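Local coordinates for collagen adhesin (Staphylococcus aureus, PDB 1AMX), which binds collagen through its collagen-binding domain and so probably attaches the bacterium to host tissue, at residues S61-D66 / I127-G132; Q72-Q77 / E152-S157; S82-N87 / I139-K144; N87-H92 / Y134-I139. One frame throughout, in Å; residues are numbered along the deposited sequence.

Interaction 1: residues S61-D66 / I127-G132; sequences SYVSKD and IPQGYG
Gln129 meets the segment 61-66 with both its backbone and its side chain. It is the donor of both hydrogen bonds across the contact. Its backbone N donates to Asp66 OD1 at 2.8 Å. It comes from above the carboxylate plane, 45° out of it. Gln129 NE2 donates to Val63 O, but the modelled 2.5 Å is unusually short and its exact length is doubtful. The acceptor lies close to the amide plane. A bend at chi2 (85°) folds the Gln129 side chain back so that NE2 faces this carbonyl.

The site is where strand 122-127 ends and the short helix 129-132 begins, with Pro128 at the N-cap position. The segment 61-66 belongs to the long connection between strands 49-56 and 67-73, so the contact joins two connections at one end of the domain.

The remaining contacts are packing. Val63 packs against the stem of Gln129, and the two side chains run past each other in opposite directions. The placement of Val63 CG1 is doubtful. The Tyr62 hydroxyl end reaches Gln129 NE2, OH to NE2 3.5 Å, with ring and amide planes 67° apart. Tyr62 also makes an edge-to-face stack with His164.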
# COMPACT_ATOMS: atom_id res chain seq x y z
N SER A 61 3.11 -11.51 11.29
CA SER A 61 4.11 -12.55 11.39
C SER A 61 5.48 -11.93 11.55
O SER A 61 5.67 -10.73 11.31
CB SER A 61 4.15 -13.34 10.07
OG SER A 61 2.83 -13.68 9.67
N TYR A 62 6.39 -12.77 11.98
CA TYR A 62 7.78 -12.37 12.02
C TYR A 62 8.20 -12.42 10.57
O TYR A 62 7.70 -13.25 9.80
CB TYR A 62 8.59 -13.33 12.89
CG TYR A 62 10.07 -12.97 12.90
CD1 TYR A 62 10.55 -11.99 13.78
CD2 TYR A 62 10.94 -13.62 12.03
CE1 TYR A 62 11.91 -11.67 13.80
CE2 TYR A 62 12.30 -13.30 12.04
CZ TYR A 62 12.78 -12.33 12.92
OH TYR A 62 14.11 -12.04 12.94
N VAL A 63 9.09 -11.56 10.19
CA VAL A 63 9.50 -11.44 8.79
C VAL A 63 11.03 -11.64 8.72
O VAL A 63 11.78 -11.08 9.52
CB VAL A 63 9.05 -10.07 8.31
CG1 VAL A 63 10.17 -9.26 7.66
CG2 VAL A 63 7.93 -10.13 7.27
N SER A 64 11.45 -12.45 7.75
CA SER A 64 12.88 -12.83 7.60
C SER A 64 13.70 -11.90 6.69
O SER A 64 14.94 -11.87 6.77
CB SER A 64 13.00 -14.22 7.01
OG SER A 64 12.39 -15.16 7.87
N LYS A 65 13.02 -11.18 5.83
CA LYS A 65 13.68 -10.22 4.92
C LYS A 65 12.84 -8.92 4.88
O LYS A 65 11.74 -8.87 5.43
CB LYS A 65 13.86 -10.83 3.51
CG LYS A 65 12.56 -11.32 2.84
CD LYS A 65 12.80 -11.91 1.43
CE LYS A 65 12.75 -10.86 0.31
NZ LYS A 65 12.57 -11.42 -1.05
N ASP A 66 13.41 -7.87 4.32
CA ASP A 66 12.67 -6.61 4.21
C ASP A 66 11.48 -6.81 3.31
O ASP A 66 11.45 -7.72 2.50
CB ASP A 66 13.56 -5.53 3.62
CG ASP A 66 14.65 -5.09 4.57
OD1 ASP A 66 14.73 -5.59 5.71
OD2 ASP A 66 15.44 -4.21 4.17
N ILE A 127 10.10 -1.60 3.86
CA ILE A 127 9.99 -1.67 5.31
C ILE A 127 11.02 -2.65 5.80
O ILE A 127 11.00 -3.82 5.40
CB ILE A 127 8.59 -2.18 5.75
CG1 ILE A 127 7.49 -1.30 5.17
CG2 ILE A 127 8.50 -2.22 7.26
CD1 ILE A 127 6.10 -1.74 5.52
N PRO A 128 11.94 -2.20 6.65
CA PRO A 128 13.00 -3.06 7.20
C PRO A 128 12.37 -4.23 7.94
O PRO A 128 11.35 -4.07 8.61
CB PRO A 128 13.75 -2.11 8.15
CG PRO A 128 12.71 -1.12 8.57
CD PRO A 128 11.98 -0.86 7.26
N GLN A 129 12.99 -5.41 7.87
CA GLN A 129 12.44 -6.60 8.50
C GLN A 129 12.19 -6.49 10.00
O GLN A 129 11.22 -7.06 10.50
CB GLN A 129 13.24 -7.87 8.14
CG GLN A 129 14.64 -8.07 8.77
CD GLN A 129 14.60 -8.70 10.16
OE1 GLN A 129 15.33 -8.29 11.06
NE2 GLN A 129 13.73 -9.69 10.35
N GLY A 130 13.04 -5.74 10.70
CA GLY A 130 12.87 -5.58 12.14
C GLY A 130 11.58 -4.87 12.50
O GLY A 130 10.93 -5.18 13.49
N TYR A 131 11.20 -3.91 11.67
CA TYR A 131 9.99 -3.15 11.88
C TYR A 131 8.79 -3.82 11.22
O TYR A 131 7.65 -3.68 11.67
CB TYR A 131 10.19 -1.72 11.39
CG TYR A 131 11.09 -0.91 12.31
CD1 TYR A 131 10.78 -0.77 13.67
CD2 TYR A 131 12.23 -0.27 11.83
CE1 TYR A 131 11.56 -0.01 14.52
CE2 TYR A 131 13.03 0.51 12.69
CZ TYR A 131 12.69 0.63 14.03
OH TYR A 131 13.43 1.41 14.90
N GLY A 132 9.05 -4.54 10.14
CA GLY A 132 8.00 -5.26 9.43
C GLY A 132 7.44 -6.35 10.34
O GLY A 132 6.24 -6.63 10.34

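Interaction 2: residues Q72-Q77 / E152-S157; sequences QIQGGQ and EFVNNS
Gln72 pairs with Asn156 through two backbone hydrogen bonds. Gln72 N reaches Asn156 O at 3.0 Å, and Asn156 N returns a bond to Gln72 O. On the face that carries these two side chains, a water links the amides. It donates to Gln72 OE1 and accepts from Asn156 ND2 at 2.8 Å. The amide planes are 60° apart. Gln72 OE1 has a second partner in Gln158.

Ile73 sits opposite Asn155 in a non-hydrogen-bonded pair, with both side chains on the other face. The Asn155 side chain leaves with CG trans to the backbone N (chi1 -173°), which brings ND2 up beside Ile73, 3.3 Å from CG1. The same ND2 donates to Asp71. Tyr141 touches both residues from the facing sheet.

At Gln74 the strand has ended, yet Gln74 N still bonds to Val154 O, at 3.0 Å and with an N-H...O angle of 146°. The Gln74 chain crosses Val154 obliquely. The very close approach of Gln74 CG to Val154 CG2 is doubtful, as Val154 is modelled eclipsed.

Gly75 turns the chain away. Its carbonyl keeps touch through a water that donates to Gly75 O at 2.7 Å and accepts from Val154 N. Gly76 has a positive phi, and its O meets the edge of the Phe153 ring, 3.5 Å from CE1. The Gln77 side chain then crosses Phe153 near its CB.

This is an antiparallel strand pair at the point where one partner leaves its sheet. The chain passes from strand 67-73 to strand 77-90 of the other sheet, a crossing characteristic of a beta sandwich.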
# COMPACT_ATOMS: atom_id res chain seq x y z
N GLN A 72 2.20 0.46 -9.31
CA GLN A 72 2.05 1.29 -10.50
C GLN A 72 0.56 1.50 -10.73
O GLN A 72 -0.17 0.58 -11.08
CB GLN A 72 2.69 0.64 -11.73
CG GLN A 72 4.15 0.23 -11.56
CD GLN A 72 4.31 -1.17 -10.96
OE1 GLN A 72 3.60 -2.10 -11.33
NE2 GLN A 72 5.23 -1.32 -10.02
N ILE A 73 0.09 2.71 -10.46
CA ILE A 73 -1.32 3.04 -10.65
C ILE A 73 -1.52 3.14 -12.14
O ILE A 73 -0.67 3.70 -12.84
CB ILE A 73 -1.66 4.39 -9.95
CG1 ILE A 73 -1.51 4.22 -8.45
CG2 ILE A 73 -3.07 4.85 -10.33
CD1 ILE A 73 -1.17 5.51 -7.68
N GLN A 74 -2.62 2.59 -12.65
CA GLN A 74 -2.82 2.61 -14.09
C GLN A 74 -3.62 3.85 -14.55
O GLN A 74 -4.07 4.66 -13.73
CB GLN A 74 -3.40 1.28 -14.59
CG GLN A 74 -2.57 0.07 -14.16
CD GLN A 74 -1.19 0.03 -14.83
OE1 GLN A 74 -0.17 0.16 -14.16
NE2 GLN A 74 -1.12 -0.14 -16.13
N GLY A 75 -3.76 3.91 -15.86
CA GLY A 75 -4.34 5.05 -16.61
C GLY A 75 -5.75 5.47 -16.20
O GLY A 75 -6.56 4.66 -15.73
N GLY A 76 -5.97 6.76 -16.42
CA GLY A 76 -7.26 7.43 -16.19
C GLY A 76 -7.49 7.88 -14.77
O GLY A 76 -8.63 8.13 -14.39
N GLN A 77 -6.43 8.01 -13.99
CA GLN A 77 -6.56 8.41 -12.61
C GLN A 77 -5.26 9.04 -12.16
O GLN A 77 -4.20 8.77 -12.72
CB GLN A 77 -6.97 7.20 -11.73
CG GLN A 77 -5.99 6.03 -11.76
CD GLN A 77 -6.53 4.74 -11.14
OE1 GLN A 77 -6.33 3.65 -11.69
NE2 GLN A 77 -7.16 4.84 -9.99
N GLU A 152 -13.34 1.00 -15.67
CA GLU A 152 -12.47 0.20 -14.81
C GLU A 152 -11.17 0.92 -14.51
O GLU A 152 -10.56 1.53 -15.38
CB GLU A 152 -12.18 -1.15 -15.47
CG GLU A 152 -13.32 -2.18 -15.39
CD GLU A 152 -13.05 -3.47 -16.17
OE1 GLU A 152 -12.01 -3.55 -16.88
OE2 GLU A 152 -13.88 -4.41 -16.08
N PHE A 153 -10.78 0.88 -13.25
CA PHE A 153 -9.56 1.50 -12.81
C PHE A 153 -8.74 0.41 -12.17
O PHE A 153 -9.20 -0.30 -11.27
CB PHE A 153 -9.88 2.64 -11.83
CG PHE A 153 -10.79 3.67 -12.50
CD1 PHE A 153 -10.22 4.67 -13.29
CD2 PHE A 153 -12.17 3.58 -12.34
CE1 PHE A 153 -11.05 5.57 -13.96
CE2 PHE A 153 -13.00 4.48 -13.01
CZ PHE A 153 -12.44 5.48 -13.82
N VAL A 154 -7.53 0.24 -12.65
CA VAL A 154 -6.69 -0.83 -12.11
C VAL A 154 -5.42 -0.27 -11.49
O VAL A 154 -4.91 0.78 -11.89
CB VAL A 154 -6.38 -1.89 -13.18
CG1 VAL A 154 -7.03 -1.60 -14.54
CG2 VAL A 154 -4.89 -2.05 -13.47
N ASN A 155 -4.99 -1.02 -10.52
CA ASN A 155 -3.78 -0.75 -9.78
C ASN A 155 -3.00 -2.05 -9.77
O ASN A 155 -3.53 -3.08 -9.42
CB ASN A 155 -4.13 -0.36 -8.36
CG ASN A 155 -2.92 0.10 -7.59
OD1 ASN A 155 -2.72 -0.33 -6.46
ND2 ASN A 155 -2.09 0.95 -8.15
N ASN A 156 -1.76 -2.00 -10.23
CA ASN A 156 -0.91 -3.19 -10.24
C ASN A 156 0.14 -3.03 -9.14
O ASN A 156 0.50 -1.91 -8.81
CB ASN A 156 -0.16 -3.31 -11.59
CG ASN A 156 -1.08 -3.52 -12.78
OD1 ASN A 156 -2.22 -3.94 -12.66
ND2 ASN A 156 -0.56 -3.22 -13.96
N SER A 157 0.62 -4.14 -8.57
CA SER A 157 1.68 -4.08 -7.56
C SER A 157 2.50 -5.37 -7.57
O SER A 157 2.00 -6.40 -8.02
CB SER A 157 1.14 -3.83 -6.15
OG SER A 157 0.38 -4.91 -5.65
O HOH W 1 2.18 -2.55 -14.10
O HOH W 2 -6.67 2.11 -14.85

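Interaction 3: residues S82-N87 / I139-K144; sequences STLNIN and INYKTK
Ile139 packs against two residues of the neighbouring strand. Its CG1 lies 3.9 Å from Ile86 CG2, and the two side chains run side by side in the same direction. Its CG2 touches Leu84 CD2 at 3.8 Å.

Asn140 pairs with Asn85 through two nearly straight backbone hydrogen bonds. Asn140 N to Asn85 O and Asn85 N to Asn140 O are both 2.9 Å, the first with an N-H...O angle of 173°. The amide planes of Asn140 and Asn85 are 52° apart, on the face away from the isoleucines. A water donates to both Asn140 OD1 and Thr83 O, and Asn140 ND2 bonds to Trp52 O on the next strand.

The two strands run antiparallel, 162° apart. Strand 135-145 is the middle strand of five in its sheet, and 77-90 is its neighbour. Asn85 and Asn140 are both collagen-binding residues identified by mutagenesis. Phe53 and Tyr95, also identified in this way, touch them on the flanking strands.

Tyr141 turns back to the apolar face, where its CB lies 3.7 Å from Leu84 CD2. Its ring meets that of Trp52. Lys142 N donates to Thr83 OG1 at 2.9 Å, so a side-chain oxygen takes over from the backbone where the other strand turns its corner. Thr83 OG1 lies between its backbone N and carbonyl carbon, which turns it to Lys142 N, and it also bonds to Asp80 O. The Lys142 chain crosses Thr83 at about a right angle, its CD 4.1 Å from Thr83 CG2.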
# COMPACT_ATOMS: atom_id res chain seq x y z
N SER A 82 -2.12 14.06 -1.07
CA SER A 82 -2.62 14.57 0.18
C SER A 82 -3.54 13.56 0.90
O SER A 82 -3.82 13.73 2.09
CB SER A 82 -3.34 15.89 -0.05
OG SER A 82 -4.53 15.69 -0.76
N THR A 83 -4.03 12.54 0.20
CA THR A 83 -4.90 11.54 0.83
C THR A 83 -4.17 10.30 1.38
O THR A 83 -4.80 9.39 1.93
CB THR A 83 -5.96 10.96 -0.13
OG1 THR A 83 -5.33 10.40 -1.27
CG2 THR A 83 -6.96 12.00 -0.61
N LEU A 84 -2.86 10.30 1.25
CA LEU A 84 -2.02 9.16 1.68
C LEU A 84 -1.96 9.06 3.21
O LEU A 84 -1.52 10.00 3.89
CB LEU A 84 -0.60 9.37 1.13
CG LEU A 84 0.34 8.14 1.20
CD1 LEU A 84 0.88 7.88 2.60
CD2 LEU A 84 -0.31 6.84 0.74
N ASN A 85 -2.42 7.93 3.73
CA ASN A 85 -2.35 7.65 5.18
C ASN A 85 -1.90 6.21 5.41
O ASN A 85 -2.13 5.31 4.58
CB ASN A 85 -3.68 7.97 5.86
CG ASN A 85 -4.80 7.05 5.46
OD1 ASN A 85 -5.73 7.49 4.79
ND2 ASN A 85 -4.78 5.80 5.85
N ILE A 86 -1.25 5.99 6.55
CA ILE A 86 -0.70 4.69 6.90
C ILE A 86 -1.15 4.35 8.30
O ILE A 86 -1.04 5.17 9.22
CB ILE A 86 0.83 4.76 6.87
CG1 ILE A 86 1.27 5.46 5.57
CG2 ILE A 86 1.44 3.36 6.99
CD1 ILE A 86 2.62 6.11 5.61
N ASN A 87 -1.75 3.18 8.44
CA ASN A 87 -2.21 2.71 9.73
C ASN A 87 -1.35 1.52 10.12
O ASN A 87 -1.30 0.53 9.40
CB ASN A 87 -3.66 2.27 9.64
CG ASN A 87 -4.28 2.01 11.00
OD1 ASN A 87 -3.85 2.54 12.01
ND2 ASN A 87 -5.33 1.19 11.02
N ILE A 139 -1.72 0.81 4.02
CA ILE A 139 -1.46 2.06 3.34
C ILE A 139 -2.64 2.36 2.44
O ILE A 139 -3.03 1.54 1.61
CB ILE A 139 -0.17 1.95 2.52
CG1 ILE A 139 1.01 1.66 3.46
CG2 ILE A 139 0.05 3.22 1.66
CD1 ILE A 139 2.33 1.48 2.79
N ASN A 140 -3.27 3.51 2.64
CA ASN A 140 -4.43 3.90 1.83
C ASN A 140 -4.20 5.27 1.18
O ASN A 140 -3.48 6.10 1.72
CB ASN A 140 -5.70 3.91 2.71
CG ASN A 140 -6.90 4.64 2.05
OD1 ASN A 140 -7.39 5.63 2.58
ND2 ASN A 140 -7.40 4.10 0.94
N TYR A 141 -4.75 5.43 -0.01
CA TYR A 141 -4.66 6.68 -0.75
C TYR A 141 -5.79 6.68 -1.77
O TYR A 141 -6.47 5.66 -1.98
CB TYR A 141 -3.31 6.82 -1.44
CG TYR A 141 -3.01 5.69 -2.38
CD1 TYR A 141 -3.47 5.72 -3.69
CD2 TYR A 141 -2.29 4.57 -1.95
CE1 TYR A 141 -3.22 4.66 -4.55
CE2 TYR A 141 -2.04 3.50 -2.81
CZ TYR A 141 -2.51 3.55 -4.11
OH TYR A 141 -2.30 2.51 -4.97
N LYS A 142 -6.03 7.83 -2.37
CA LYS A 142 -7.06 7.93 -3.36
C LYS A 142 -6.45 8.46 -4.63
O LYS A 142 -5.40 9.12 -4.61
CB LYS A 142 -8.12 8.95 -2.97
CG LYS A 142 -9.15 8.54 -1.95
CD LYS A 142 -10.13 9.69 -1.73
CE LYS A 142 -11.33 9.31 -0.90
NZ LYS A 142 -10.96 8.95 0.47
N THR A 143 -7.12 8.14 -5.69
CA THR A 143 -6.77 8.64 -7.00
C THR A 143 -7.98 9.39 -7.51
O THR A 143 -9.12 8.94 -7.34
CB THR A 143 -6.43 7.49 -7.95
OG1 THR A 143 -7.52 6.59 -8.03
CG2 THR A 143 -5.20 6.69 -7.52
N LYS A 144 -7.72 10.52 -8.09
CA LYS A 144 -8.78 11.32 -8.68
C LYS A 144 -8.99 10.76 -10.09
O LYS A 144 -8.03 10.52 -10.82
CB LYS A 144 -8.33 12.78 -8.71
CG LYS A 144 -9.26 13.67 -9.52
CD LYS A 144 -10.60 13.91 -8.83
CE LYS A 144 -11.63 14.57 -9.74
NZ LYS A 144 -11.04 15.59 -10.61
O HOH W 3 -7.35 8.40 1.64

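Interaction 4: residues N87-H92 / Y134-I139; sequences NVTGTH and YNSFSI
Asn135 reaches across to His92, just after strand 87-90, at the end of an antiparallel strand pair. The pair belongs to the five-stranded sheet of the collagen-binding domain. Backbone hydrogen bonds join Asn87 with Ser138 and Thr89 with Ser136, two for each pair. Between them, Val88 stands beside Phe137 on the buried face. Val88 CG2 is 3.6 Å from Phe137 CD2, and both side chains point the same way. On the other face, Ser136 OG bonds to Lys60 and Ser138 OG to Asn55, a collagen-binding residue.

The Asn135 side chain starts at CB, which rests against Val88 CG1 at 4.1 Å and lies near Thr89 O. CG sits anti to the carbonyl carbon (chi1 -71°), which carries the amide toward the turn. CG is 3.8 Å from both Thr91 N and His92 N. The oxygen OD1 accepts a hydrogen bond from His92 N at 2.9 Å, almost straight at 174°. It also lies 2.7 Å from Thr91 N. On the other branch, ND2 comes near the His92 ring, whose plane is 32° from that of the amide. ND2 donates to Tyr131 O, so the amide spans from the turn to helix 129-132.

Gly90 lies opposite Asn135 with a positive phi. This conformation suits glycine, since a CB here would run into the carbonyl O of Thr89, and into Tyr134 O and Asn135 OD1 across the pair. Beyond it, Thr91 N makes a weak hydrogen bond to Tyr134 O at 3.3 Å, while Thr91 OG1 lies 3.7 Å from Tyr134 CB.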
# COMPACT_ATOMS: atom_id res chain seq x y z
N ASN A 87 -1.75 3.18 8.44
CA ASN A 87 -2.21 2.71 9.73
C ASN A 87 -1.35 1.52 10.12
O ASN A 87 -1.30 0.53 9.40
CB ASN A 87 -3.66 2.27 9.64
CG ASN A 87 -4.28 2.01 11.00
OD1 ASN A 87 -3.85 2.54 12.01
ND2 ASN A 87 -5.33 1.19 11.02
N VAL A 88 -0.63 1.62 11.23
CA VAL A 88 0.21 0.53 11.68
C VAL A 88 -0.41 -0.05 12.94
O VAL A 88 -0.70 0.70 13.87
CB VAL A 88 1.59 1.02 12.09
CG1 VAL A 88 2.47 -0.15 12.51
CG2 VAL A 88 2.21 1.81 10.96
N THR A 89 -0.66 -1.36 12.98
CA THR A 89 -1.19 -1.99 14.19
C THR A 89 -0.33 -3.19 14.60
O THR A 89 0.19 -3.93 13.76
CB THR A 89 -2.66 -2.40 14.05
OG1 THR A 89 -2.79 -3.45 13.09
CG2 THR A 89 -3.51 -1.20 13.58
N GLY A 90 -0.09 -3.33 15.90
CA GLY A 90 0.71 -4.43 16.38
C GLY A 90 1.62 -3.99 17.51
O GLY A 90 1.15 -3.48 18.52
N THR A 91 2.91 -4.19 17.35
CA THR A 91 3.83 -3.77 18.39
C THR A 91 3.99 -2.24 18.41
O THR A 91 4.12 -1.63 19.49
CB THR A 91 5.20 -4.45 18.22
OG1 THR A 91 5.04 -5.85 18.46
CG2 THR A 91 6.21 -3.91 19.20
N HIS A 92 3.94 -1.61 17.23
CA HIS A 92 4.10 -0.16 17.09
C HIS A 92 2.87 0.51 16.53
O HIS A 92 2.94 1.15 15.48
CB HIS A 92 5.32 0.15 16.23
CG HIS A 92 6.60 -0.38 16.79
ND1 HIS A 92 6.98 -0.16 18.10
CD2 HIS A 92 7.56 -1.16 16.25
CE1 HIS A 92 8.11 -0.80 18.34
NE2 HIS A 92 8.48 -1.42 17.23
N TYR A 134 5.81 -8.36 13.27
CA TYR A 134 4.76 -8.18 14.28
C TYR A 134 3.87 -6.96 14.13
O TYR A 134 3.20 -6.57 15.08
CB TYR A 134 5.36 -8.21 15.69
CG TYR A 134 6.27 -9.39 16.00
CD1 TYR A 134 5.80 -10.72 15.93
CD2 TYR A 134 7.62 -9.18 16.32
CE1 TYR A 134 6.65 -11.79 16.18
CE2 TYR A 134 8.47 -10.24 16.57
CZ TYR A 134 7.98 -11.54 16.50
OH TYR A 134 8.85 -12.57 16.72
N ASN A 135 3.82 -6.39 12.94
CA ASN A 135 3.01 -5.22 12.68
C ASN A 135 2.34 -5.34 11.32
O ASN A 135 2.97 -5.78 10.34
CB ASN A 135 3.89 -3.97 12.61
CG ASN A 135 4.43 -3.56 13.96
OD1 ASN A 135 3.65 -3.30 14.88
ND2 ASN A 135 5.73 -3.48 14.10
N SER A 136 1.09 -4.97 11.29
CA SER A 136 0.33 -4.89 10.04
C SER A 136 0.37 -3.43 9.60
O SER A 136 0.24 -2.51 10.42
CB SER A 136 -1.14 -5.26 10.25
OG SER A 136 -1.24 -6.37 11.14
N PHE A 137 0.56 -3.25 8.33
CA PHE A 137 0.58 -1.91 7.75
C PHE A 137 -0.51 -1.83 6.71
O PHE A 137 -0.60 -2.68 5.81
CB PHE A 137 1.93 -1.65 7.06
CG PHE A 137 3.13 -1.78 8.01
CD1 PHE A 137 3.73 -3.02 8.21
CD2 PHE A 137 3.63 -0.64 8.67
CE1 PHE A 137 4.83 -3.14 9.07
CE2 PHE A 137 4.72 -0.76 9.54
CZ PHE A 137 5.32 -2.01 9.74
N SER A 138 -1.35 -0.84 6.84
CA SER A 138 -2.41 -0.60 5.86
C SER A 138 -2.16 0.77 5.27
O SER A 138 -2.30 1.78 5.95
CB SER A 138 -3.79 -0.64 6.49
OG SER A 138 -4.78 -0.40 5.49
N ILE A 139 -1.72 0.81 4.02
CA ILE A 139 -1.46 2.06 3.34
C ILE A 139 -2.64 2.36 2.44
O ILE A 139 -3.03 1.54 1.61
CB ILE A 139 -0.17 1.95 2.52
CG1 ILE A 139 1.01 1.66 3.46
CG2 ILE A 139 0.05 3.22 1.66
CD1 ILE A 139 2.33 1.48 2.79

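Overall arrangement
Interactions 3 and 4 are consecutive parts of one pairing, strand 77-90 with strand 135-145, and share Asn87 and Ile139. Their centres are about 15 Å apart. Interaction 2 belongs to the other sheet, about 14 Å from interaction 3 centre to centre. Gln77 CB of interaction 2 packs on Lys144 O of interaction 3. Interaction 1 lies at the end near interaction 4, about 12 Å away centre to centre, where Ser61 O meets Tyr134 N. Its centre is about 27 Å from that of interaction 2, across the chain's centre. In chain order the first segments run 1, 2, 3, 4 and the second 1, 4, 3, 2. The sheet of interactions 3 and 4 carries collagen-binding residues.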